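Local coordinates for protein malate synthase (Haloferax volcanii, PDB 3OYZ) that catalyses the magnesium-dependent condensation of acetyl-CoA with glyoxylate and the hydrolysis that yields malate and CoA, a step of the glyoxylate cycle, at residues 13-18 and 259-264; 40-45 and 76-81; 227-232 and 251-256. All blocks are in the same frame, centred on the assembly; numbering follows the deposited sequence.

Interaction 1 (13-18 and 259-264). With ACO (acetyl coenzyme *a), chain B.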
loop_
_atom_site.group_PDB
_atom_site.type_symbol
_atom_site.label_atom_id
_atom_site.label_comp_id
_atom_site.label_asym_id
_atom_site.label_seq_id
_atom_site.Cartn_x
_atom_site.Cartn_y
_atom_site.Cartn_z
ATOM N N THR A 13 4.911 2.906 -23.817
ATOM C CA THR A 13 4.094 1.851 -24.406
ATOM C C THR A 13 5.039 0.677 -24.467
ATOM O O THR A 13 6.193 0.874 -24.827
ATOM C CB THR A 13 3.707 2.238 -25.903
ATOM O OG1 THR A 13 4.745 3.082 -26.397
ATOM C CG2 THR A 13 2.544 3.185 -25.885
ATOM N N PHE A 14 4.533 -0.497 -24.117
ATOM C CA PHE A 14 5.245 -1.760 -24.038
ATOM C C PHE A 14 4.276 -2.637 -24.780
ATOM O O PHE A 14 3.244 -3.051 -24.224
ATOM C CB PHE A 14 5.344 -2.132 -22.512
ATOM C CG PHE A 14 5.998 -3.450 -22.202
ATOM C CD1 PHE A 14 7.355 -3.539 -21.912
ATOM C CD2 PHE A 14 5.213 -4.569 -22.022
ATOM C CE1 PHE A 14 7.948 -4.759 -21.607
ATOM C CE2 PHE A 14 5.773 -5.770 -21.665
ATOM C CZ PHE A 14 7.139 -5.889 -21.437
ATOM N N PHE A 15 4.568 -2.965 -26.044
ATOM C CA PHE A 15 3.550 -3.681 -26.863
ATOM C C PHE A 15 3.906 -5.116 -27.144
ATOM O O PHE A 15 4.963 -5.305 -27.717
ATOM C CB PHE A 15 3.613 -2.989 -28.257
ATOM C CG PHE A 15 2.662 -3.525 -29.317
ATOM C CD1 PHE A 15 1.391 -3.970 -29.005
ATOM C CD2 PHE A 15 3.017 -3.411 -30.681
ATOM C CE1 PHE A 15 0.500 -4.472 -30.013
ATOM C CE2 PHE A 15 2.141 -3.867 -31.710
ATOM C CZ PHE A 15 0.866 -4.368 -31.368
ATOM N N THR A 16 3.130 -6.121 -26.767
ATOM C CA THR A 16 3.535 -7.474 -27.093
ATOM C C THR A 16 2.861 -7.986 -28.398
ATOM O O THR A 16 1.666 -7.739 -28.599
ATOM C CB THR A 16 3.073 -8.433 -26.015
ATOM O OG1 THR A 16 1.773 -7.986 -25.638
ATOM C CG2 THR A 16 4.049 -8.315 -24.719
ATOM N N SER A 17 3.580 -8.819 -29.156
ATOM C CA SER A 17 3.041 -9.485 -30.362
ATOM C C SER A 17 3.292 -10.993 -30.340
ATOM O O SER A 17 4.390 -11.448 -30.066
ATOM C CB SER A 17 3.725 -8.907 -31.599
ATOM O OG SER A 17 3.409 -7.521 -31.701
ATOM N N PRO A 18 2.289 -11.818 -30.653
ATOM C CA PRO A 18 2.578 -13.261 -30.676
ATOM C C PRO A 18 3.673 -13.580 -31.702
ATOM O O PRO A 18 3.762 -12.918 -32.732
ATOM C CB PRO A 18 1.246 -13.893 -31.066
ATOM C CG PRO A 18 0.240 -12.867 -30.707
ATOM C CD PRO A 18 0.875 -11.515 -30.924
ATOM N N LEU A 259 -1.941 -4.004 -25.979
ATOM C CA LEU A 259 -2.197 -5.357 -26.496
ATOM C C LEU A 259 -2.503 -5.264 -28.010
ATOM O O LEU A 259 -2.519 -6.270 -28.729
ATOM C CB LEU A 259 -3.367 -6.038 -25.762
ATOM C CG LEU A 259 -3.034 -6.280 -24.275
ATOM C CD1 LEU A 259 -4.240 -6.801 -23.577
ATOM C CD2 LEU A 259 -1.891 -7.305 -24.304
ATOM N N THR A 260 -2.852 -4.063 -28.459
ATOM C CA THR A 260 -3.293 -3.899 -29.856
ATOM C C THR A 260 -2.681 -2.657 -30.476
ATOM O O THR A 260 -2.294 -1.712 -29.773
ATOM C CB THR A 260 -4.844 -3.762 -29.963
ATOM O OG1 THR A 260 -5.269 -2.519 -29.388
ATOM C CG2 THR A 260 -5.602 -4.895 -29.292
ATOM N N PRO A 261 -2.733 -2.554 -31.834
ATOM C CA PRO A 261 -2.135 -1.320 -32.363
ATOM C C PRO A 261 -2.917 -0.088 -31.918
ATOM O O PRO A 261 -2.356 0.994 -31.745
ATOM C CB PRO A 261 -2.177 -1.539 -33.899
ATOM C CG PRO A 261 -1.990 -3.057 -34.000
ATOM C CD PRO A 261 -2.882 -3.609 -32.867
ATOM N N GLY A 262 -4.214 -0.248 -31.693
ATOM C CA GLY A 262 -5.032 0.885 -31.201
ATOM C C GLY A 262 -4.648 1.318 -29.773
ATOM O O GLY A 262 -4.516 2.535 -29.483
ATOM N N GLN A 263 -4.352 0.337 -28.913
ATOM C CA GLN A 263 -3.813 0.702 -27.576
ATOM C C GLN A 263 -2.469 1.425 -27.658
ATOM O O GLN A 263 -2.247 2.433 -26.968
ATOM C CB GLN A 263 -3.820 -0.482 -26.608
ATOM C CG GLN A 263 -5.213 -0.852 -26.121
ATOM C CD GLN A 263 -5.158 -1.934 -25.025
ATOM O OE1 GLN A 263 -4.180 -2.651 -24.971
ATOM N NE2 GLN A 263 -6.209 -2.130 -24.254
ATOM N N VAL A 264 -1.617 1.020 -28.591
ATOM C CA VAL A 264 -0.362 1.726 -28.774
ATOM C C VAL A 264 -0.559 3.237 -28.983
ATOM O O VAL A 264 0.060 4.126 -28.347
ATOM C CB VAL A 264 0.476 1.101 -29.909
ATOM C CG1 VAL A 264 1.715 1.938 -30.093
ATOM C CG2 VAL A 264 0.951 -0.263 -29.496
HETATM N N1A ACO B . 0.752 -7.516 -32.646
HETATM C C2A ACO B . 0.770 -7.376 -33.986
HETATM N N3A ACO B . -0.366 -7.165 -34.673
HETATM C C4A ACO B . -1.588 -7.101 -34.084
HETATM C C5A ACO B . -1.637 -7.248 -32.613
HETATM C C6A ACO B . -0.373 -7.506 -31.896
HETATM N N6A ACO B . -0.470 -7.684 -30.552
HETATM N N7A ACO B . -2.919 -7.157 -32.238
HETATM C C8A ACO B . -3.645 -6.988 -33.369
HETATM N N9A ACO B . -2.859 -6.903 -34.451
HETATM C C1B ACO B . -3.377 -6.686 -35.840
HETATM C C2B ACO B . -4.669 -7.479 -35.983
HETATM O O2B ACO B . -4.348 -8.817 -36.360
HETATM C C3B ACO B . -5.433 -6.699 -37.034
HETATM O O3B ACO B . -4.791 -7.100 -38.248
HETATM P P3B ACO B . -5.448 -7.052 -39.758
HETATM O O7A ACO B . -4.742 -5.809 -40.278
HETATM O O8A ACO B . -6.923 -6.956 -39.428
HETATM O O9A ACO B . -5.091 -8.355 -40.437
HETATM C C4B ACO B . -5.060 -5.264 -36.699
HETATM O O4B ACO B . -3.757 -5.322 -36.100
HETATM C C5B ACO B . -6.013 -4.656 -35.677
HETATM O O5B ACO B . -6.334 -5.689 -34.743
HETATM P P1A ACO B . -7.529 -5.545 -33.683
HETATM O O1A ACO B . -8.900 -5.530 -34.279
HETATM O O2A ACO B . -7.183 -4.303 -32.913
HETATM O O3A ACO B . -7.506 -6.776 -32.659
HETATM P P2A ACO B . -7.997 -8.244 -33.071
HETATM O O4A ACO B . -7.343 -8.340 -34.412
HETATM O O5A ACO B . -9.440 -8.375 -32.628
HETATM O O6A ACO B . -7.252 -9.283 -32.067
HETATM C CBP ACO B . -6.091 -10.009 -30.023
HETATM C CCP ACO B . -7.227 -9.181 -30.635
HETATM C CDP ACO B . -6.238 -11.486 -30.385
HETATM C CEP ACO B . -6.229 -9.895 -28.510
HETATM C CAP ACO B . -4.706 -9.567 -30.511
HETATM O OAP ACO B . -4.720 -8.152 -30.386
HETATM C C9P ACO B . -3.552 -10.106 -29.691
HETATM O O9P ACO B . -3.245 -11.300 -29.769
HETATM N N8P ACO B . -2.935 -9.230 -28.881
HETATM C C7P ACO B . -1.807 -9.677 -28.075
HETATM C C6P ACO B . -2.213 -10.559 -26.884
HETATM C C5P ACO B . -0.961 -10.682 -26.035
HETATM O O5P ACO B . 0.070 -10.108 -26.381
HETATM N N4P ACO B . -1.096 -11.381 -24.909
HETATM C C3P ACO B . -0.040 -11.585 -23.934
HETATM C C2P ACO B . 0.320 -10.288 -23.204
HETATM S S1P ACO B . -0.818 -10.366 -21.852
HETATM C C ACO B . -0.227 -11.414 -20.673
HETATM O O ACO B . 0.656 -12.225 -20.876
HETATM C CH3 ACO B . -0.887 -11.350 -19.330
#

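Interaction 2 (40-45 and 76-81)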
loop_
_atom_site.group_PDB
_atom_site.type_symbol
_atom_site.label_atom_id
_atom_site.label_comp_id
_atom_site.label_asym_id
_atom_site.label_seq_id
_atom_site.Cartn_x
_atom_site.Cartn_y
_atom_site.Cartn_z
ATOM N N MET A 40 3.207 7.513 -34.176
ATOM C CA MET A 40 2.440 7.400 -32.963
ATOM C C MET A 40 1.896 6.002 -32.893
ATOM O O MET A 40 1.466 5.560 -31.821
ATOM C CB MET A 40 1.322 8.437 -32.921
ATOM C CG MET A 40 1.862 9.758 -32.464
ATOM S SD MET A 40 2.359 9.887 -30.724
ATOM C CE MET A 40 2.645 11.660 -30.646
ATOM N N GLN A 41 1.993 5.302 -34.019
ATOM C CA GLN A 41 1.500 3.946 -34.080
ATOM C C GLN A 41 2.550 2.974 -33.535
ATOM O O GLN A 41 2.231 1.803 -33.366
ATOM C CB GLN A 41 1.202 3.528 -35.534
ATOM C CG GLN A 41 -0.239 3.807 -36.007
ATOM C CD GLN A 41 -0.311 3.692 -37.519
ATOM O OE1 GLN A 41 -0.152 4.705 -38.170
ATOM N NE2 GLN A 41 -0.395 2.492 -38.086
ATOM N N ALA A 42 3.804 3.424 -33.389
ATOM C CA ALA A 42 4.882 2.484 -33.025
ATOM C C ALA A 42 5.204 2.621 -31.526
ATOM O O ALA A 42 5.239 3.726 -31.016
ATOM C CB ALA A 42 6.118 2.746 -33.822
ATOM N N PRO A 43 5.466 1.496 -30.854
ATOM C CA PRO A 43 5.639 1.576 -29.377
ATOM C C PRO A 43 7.031 2.019 -28.974
ATOM O O PRO A 43 7.981 1.766 -29.711
ATOM C CB PRO A 43 5.221 0.173 -28.920
ATOM C CG PRO A 43 5.696 -0.731 -30.045
ATOM C CD PRO A 43 5.348 0.108 -31.331
ATOM N N ASP A 44 7.215 2.675 -27.819
ATOM C CA ASP A 44 8.580 2.887 -27.311
ATOM C C ASP A 44 9.324 1.559 -27.118
ATOM O O ASP A 44 10.525 1.447 -27.345
ATOM C CB ASP A 44 8.494 3.642 -25.981
ATOM C CG ASP A 44 8.096 5.066 -26.170
ATOM O OD1 ASP A 44 8.443 5.625 -27.246
ATOM O OD2 ASP A 44 7.444 5.627 -25.260
ATOM N N VAL A 45 8.623 0.505 -26.747
ATOM C CA VAL A 45 9.267 -0.791 -26.485
ATOM C C VAL A 45 8.377 -1.804 -27.114
ATOM O O VAL A 45 7.196 -1.900 -26.821
ATOM C CB VAL A 45 9.499 -1.103 -24.917
ATOM C CG1 VAL A 45 9.845 -2.528 -24.757
ATOM C CG2 VAL A 45 10.702 -0.369 -24.481
ATOM N N GLU A 76 15.313 -0.743 -38.885
ATOM C CA GLU A 76 14.671 0.597 -38.877
ATOM C C GLU A 76 13.449 0.603 -37.968
ATOM O O GLU A 76 12.626 1.500 -38.135
ATOM C CB GLU A 76 14.180 1.166 -40.234
ATOM C CG GLU A 76 15.229 1.617 -41.272
ATOM C CD GLU A 76 15.623 0.423 -42.093
ATOM O OE1 GLU A 76 14.838 -0.568 -42.027
ATOM O OE2 GLU A 76 16.723 0.431 -42.690
ATOM N N PHE A 77 13.269 -0.405 -37.105
ATOM C CA PHE A 77 12.144 -0.303 -36.163
ATOM C C PHE A 77 12.434 0.924 -35.310
ATOM O O PHE A 77 13.571 1.071 -34.847
ATOM C CB PHE A 77 12.048 -1.547 -35.297
ATOM C CG PHE A 77 10.866 -1.508 -34.405
ATOM C CD1 PHE A 77 9.592 -1.639 -34.949
ATOM C CD2 PHE A 77 11.016 -1.283 -33.037
ATOM C CE1 PHE A 77 8.459 -1.548 -34.170
ATOM C CE2 PHE A 77 9.879 -1.178 -32.250
ATOM C CZ PHE A 77 8.611 -1.288 -32.796
ATOM N N PRO A 78 11.485 1.866 -35.140
ATOM C CA PRO A 78 12.051 3.030 -34.457
ATOM C C PRO A 78 12.086 2.968 -32.898
ATOM O O PRO A 78 12.702 3.862 -32.337
ATOM C CB PRO A 78 11.053 4.151 -34.772
ATOM C CG PRO A 78 9.757 3.438 -34.827
ATOM C CD PRO A 78 10.062 2.067 -35.474
ATOM N N GLY A 79 11.300 2.106 -32.259
ATOM C CA GLY A 79 11.368 1.916 -30.791
ATOM C C GLY A 79 12.445 0.924 -30.367
ATOM O O GLY A 79 13.376 0.683 -31.129
ATOM N N GLU A 80 12.382 0.327 -29.169
ATOM C CA GLU A 80 13.462 -0.617 -28.780
ATOM C C GLU A 80 12.851 -1.961 -28.824
ATOM O O GLU A 80 11.695 -2.093 -28.435
ATOM C CB GLU A 80 13.940 -0.321 -27.333
ATOM C CG GLU A 80 14.821 0.938 -27.196
ATOM C CD GLU A 80 15.435 1.081 -25.771
ATOM O OE1 GLU A 80 15.301 0.114 -24.982
ATOM O OE2 GLU A 80 16.106 2.099 -25.432
ATOM N N ILE A 81 13.622 -2.993 -29.170
ATOM C CA ILE A 81 13.113 -4.335 -29.229
ATOM C C ILE A 81 13.661 -5.221 -28.042
ATOM O O ILE A 81 14.859 -5.401 -27.845
ATOM C CB ILE A 81 13.446 -5.008 -30.590
ATOM C CG1 ILE A 81 13.083 -4.086 -31.807
ATOM C CG2 ILE A 81 12.809 -6.411 -30.705
ATOM C CD1 ILE A 81 13.294 -4.847 -33.204
#

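Interaction 3 (227-232 and 251-256). With K (potassium ion), chain F; PYR (pyruvic acid), chain C.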
loop_
_atom_site.group_PDB
_atom_site.type_symbol
_atom_site.label_atom_id
_atom_site.label_comp_id
_atom_site.label_asym_id
_atom_site.label_seq_id
_atom_site.Cartn_x
_atom_site.Cartn_y
_atom_site.Cartn_z
ATOM N N ALA A 227 9.054 2.000 -14.361
ATOM C CA ALA A 227 7.879 1.215 -13.963
ATOM C C ALA A 227 6.871 1.281 -15.117
ATOM O O ALA A 227 6.676 2.372 -15.646
ATOM C CB ALA A 227 7.199 1.818 -12.712
ATOM N N VAL A 228 6.250 0.163 -15.499
ATOM C CA VAL A 228 5.243 0.037 -16.562
ATOM C C VAL A 228 4.107 -0.788 -15.973
ATOM O O VAL A 228 4.311 -1.823 -15.363
ATOM C CB VAL A 228 5.844 -0.758 -17.805
ATOM C CG1 VAL A 228 4.834 -1.005 -18.945
ATOM C CG2 VAL A 228 7.139 -0.072 -18.321
ATOM N N ASP A 229 2.862 -0.402 -16.215
ATOM C CA ASP A 229 1.688 -1.184 -15.876
ATOM C C ASP A 229 1.419 -2.358 -16.832
ATOM O O ASP A 229 1.906 -2.378 -17.996
ATOM C CB ASP A 229 0.463 -0.279 -15.687
ATOM C CG ASP A 229 -0.636 -0.964 -14.854
ATOM O OD1 ASP A 229 -0.349 -1.906 -14.074
ATOM O OD2 ASP A 229 -1.811 -0.576 -14.966
ATOM N N GLY A 230 0.569 -3.272 -16.351
ATOM C CA GLY A 230 0.319 -4.538 -17.001
ATOM C C GLY A 230 -0.843 -4.346 -17.962
ATOM O O GLY A 230 -1.294 -3.220 -18.172
ATOM N N PRO A 231 -1.350 -5.464 -18.497
ATOM C CA PRO A 231 -2.274 -5.344 -19.632
ATOM C C PRO A 231 -3.692 -4.933 -19.236
ATOM O O PRO A 231 -4.207 -5.250 -18.155
ATOM C CB PRO A 231 -2.216 -6.717 -20.277
ATOM C CG PRO A 231 -1.831 -7.609 -19.139
ATOM C CD PRO A 231 -0.781 -6.817 -18.408
ATOM N N TYR A 232 -4.285 -4.108 -20.086
ATOM C CA TYR A 232 -5.655 -3.677 -19.857
ATOM C C TYR A 232 -6.484 -4.510 -20.848
ATOM O O TYR A 232 -6.505 -4.193 -22.060
ATOM C CB TYR A 232 -5.730 -2.180 -20.129
ATOM C CG TYR A 232 -7.101 -1.656 -19.785
ATOM C CD1 TYR A 232 -7.386 -1.238 -18.485
ATOM C CD2 TYR A 232 -8.115 -1.574 -20.764
ATOM C CE1 TYR A 232 -8.645 -0.816 -18.139
ATOM C CE2 TYR A 232 -9.394 -1.098 -20.450
ATOM C CZ TYR A 232 -9.625 -0.704 -19.132
ATOM O OH TYR A 232 -10.853 -0.283 -18.717
ATOM N N LYS A 251 0.550 7.771 -9.854
ATOM C CA LYS A 251 1.403 6.915 -9.008
ATOM C C LYS A 251 2.844 6.977 -9.511
ATOM O O LYS A 251 3.730 6.372 -8.928
ATOM C CB LYS A 251 0.941 5.446 -9.068
ATOM C CG LYS A 251 -0.517 5.216 -8.620
ATOM C CD LYS A 251 -0.914 3.751 -8.681
ATOM C CE LYS A 251 -2.143 3.418 -7.845
ATOM N NZ LYS A 251 -3.152 4.486 -7.622
ATOM N N GLY A 252 3.100 7.688 -10.611
ATOM C CA GLY A 252 4.456 7.736 -11.169
ATOM C C GLY A 252 4.752 6.544 -12.082
ATOM O O GLY A 252 5.898 6.241 -12.414
ATOM N N MET A 253 3.723 5.811 -12.466
ATOM C CA MET A 253 3.894 4.709 -13.412
ATOM C C MET A 253 3.463 5.203 -14.803
ATOM O O MET A 253 2.282 5.286 -15.116
ATOM C CB MET A 253 3.051 3.517 -12.962
ATOM C CG MET A 253 3.088 2.281 -13.849
ATOM S SD MET A 253 2.150 0.931 -12.992
ATOM C CE MET A 253 3.638 0.311 -12.200
ATOM N N LEU A 254 4.421 5.632 -15.610
ATOM C CA LEU A 254 4.055 6.471 -16.776
ATOM C C LEU A 254 3.959 5.626 -18.025
ATOM O O LEU A 254 3.628 6.151 -19.092
ATOM C CB LEU A 254 5.090 7.587 -16.965
ATOM C CG LEU A 254 5.344 8.518 -15.776
ATOM C CD1 LEU A 254 6.375 9.639 -16.047
ATOM C CD2 LEU A 254 4.070 9.124 -15.131
ATOM N N GLY A 255 4.315 4.347 -17.960
ATOM C CA GLY A 255 4.196 3.458 -19.108
ATOM C C GLY A 255 3.120 2.421 -18.914
ATOM O O GLY A 255 2.765 2.111 -17.764
ATOM N N ILE A 256 2.612 1.838 -19.996
ATOM C CA ILE A 256 1.558 0.847 -19.838
ATOM C C ILE A 256 1.717 -0.207 -20.899
ATOM O O ILE A 256 2.255 0.089 -21.944
ATOM C CB ILE A 256 0.096 1.425 -19.782
ATOM C CG1 ILE A 256 -0.934 0.343 -19.404
ATOM C CG2 ILE A 256 -0.231 2.138 -21.170
ATOM C CD1 ILE A 256 -2.305 0.881 -18.933
HETATM K K K F . 8.182 5.830 -10.603
HETATM C C PYR C . 0.268 -11.061 -16.917
HETATM O O PYR C . 0.432 -12.171 -16.305
HETATM O OXT PYR C . -0.533 -10.145 -16.504
HETATM C CA PYR C . 1.114 -10.812 -17.998
HETATM O O3 PYR C . 2.018 -11.688 -18.337
HETATM C CB PYR C . 1.044 -9.515 -18.714
HETATM O O HOH W 1 7.263 5.006 -15.625
#

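Interaction 1 (13-18 and 259-264)
Leu259 O is gripped by acetyl-CoA at several points: the pantetheine amide N8P donates to it at 3.0 Å, the adenine amino N6A at 3.1 Å, and the hydroxyl OAP adds a weak bond. This carbonyl lies at the C-terminal mouth of the TIM barrel, in the turn between strand 255-258 and helix 261-269, beside the neighbouring strand 13-18 whose end also lines the coenzyme pocket. N6A also donates to Thr16 O (2.9 Å), so the adenine amino group joins the two segments; Ser17 OG donates to N1A, and Thr16 OG1 to the pantetheine carbonyl O5P. Between the segments the contact is apolar and centres on Phe15. CG anti to the backbone N (chi1 -180°) sets the ring against the turn and the first residues of the helix; Val264 CG2, from the helix, lies over one face, 3.9 Å from the ring centroid in a CH-pi contact. Leu259 C meets the ring edge in plane, and CZ touches Pro261 CG at 4.1 Å. Phe15 CZ also lies 3.4 Å from adenine N1A. An alanine in place of Phe15 would probably leave Val264 CG2 without its aromatic partner and open a gap beside the adenine. Thr260 caps the following helix, its OG1 accepting from Gln263 N, while Gln263 OE1 accepts from Leu259 N at 2.8 Å with the donor in the carbonyl plane.

Interaction 2 (40-45 and 76-81)
Gly79 lies against the carbonyls of Pro43 and Asp44 where the short strand 80-81 begins to run parallel to strand 45-49 in the barrel sheet. This is the tight part of the contact: Gly79 CA is 3.6 Å from Pro43 O, a CA-H...O contact, and a CB on this residue would fall 2.1 Å from the same oxygen, a clash that glycine avoids. One residue on, Glu80 N donates to Asp44 O (2.8 Å, 159° at the hydrogen). Val45 and Glu80 then form a parallel bridge and point their side chains to the same face of the sheet, with Val45 CA directed at Glu80 O (3.4 Å). Earlier in the same segment, Phe77, its CG anti to the backbone N (chi1 -176°), presents the rim atom CZ to Pro43 CD at 3.8 Å; the two side chains cross at about a right angle, and Pro78 CD lies over one face of the ring, toward the rim. Partly exposed Pro78 is the sparser side: against several backbone contacts at Gly79 and Glu80, its CG makes a lone apolar touch on Ala42 CB (3.8 Å), and it also packs on Asp411 of a neighbouring subunit. The carboxylates of Glu80 and Asp44 are paired outside the two segments. Glu80 OE1 bonds to His82, and Asp44, whose CB points away from 76-81, forms salt bridges with Arg8, Arg12 and Arg409 of the neighbouring subunit. Three arginines probably keep the Asp44 carboxylate ionised, and Arg409 links the loop to the other subunit.

Interaction 3 (227-232 and 251-256)
A right-handed beta-alpha-beta crossover of the TIM barrel brings these segments together: strand 226-229 leads through helix 238-249 into the parallel strand 255-258. Asp229 N donates to Gly255 O (3.0 Å, 168° at the hydrogen). Just before strand 255-258, a water bridges Ala227 O, to which it donates, and Leu254 N, from which it accepts. Met253, in the loop before strand 255-258, packs its side chain against strand 226-229: its sulfur SD rests on Asp229 CB at 3.4 Å, the two side chains crossing at about a right angle. The bend at chi3 (-92°) brings CE to Ala227 CB, 3.9 Å away. In the strand itself, Ile256 CG1 packs on Asp229 CB at 4.0 Å. Both Asp229 oxygens have partners: OD1 accepts from Gly230 N (2.8 Å), although Glu190 OE2 is close by, and OD2 pairs with Arg244 and Asn248 of the connecting helix. At the active-site end, Pro231 CD touches PYR CB, the pyruvate methyl, at 3.3 Å. At the other end, Gly252 closes the helix in a Schellman motif with positive phi, and its carbonyl O binds a potassium ion at 2.9 Å, together with Ser217, Ser221 and Met197 O of a neighbouring subunit.

In the fold
From the N terminus, strand 13-18 opens the barrel and waits some 240 residues for its partner in interaction 1. Within that span interaction 2 closes a loop of 30 residues carrying helix 59-73, and later interaction 3 closes one of 18 residues carrying helix 238-249; these two follow in series, about 7 Å apart at their nearest atoms. Strand 13-18 stands between them in the sheet, with Phe15 N bonded to Val45 O on one flank and Phe14 N to Ile256 O on the other. Interaction 1 closes the longest loop by setting the first barrel strand against the turn and helix that follow the last one, while interactions 2 and 3 each reach a second subunit.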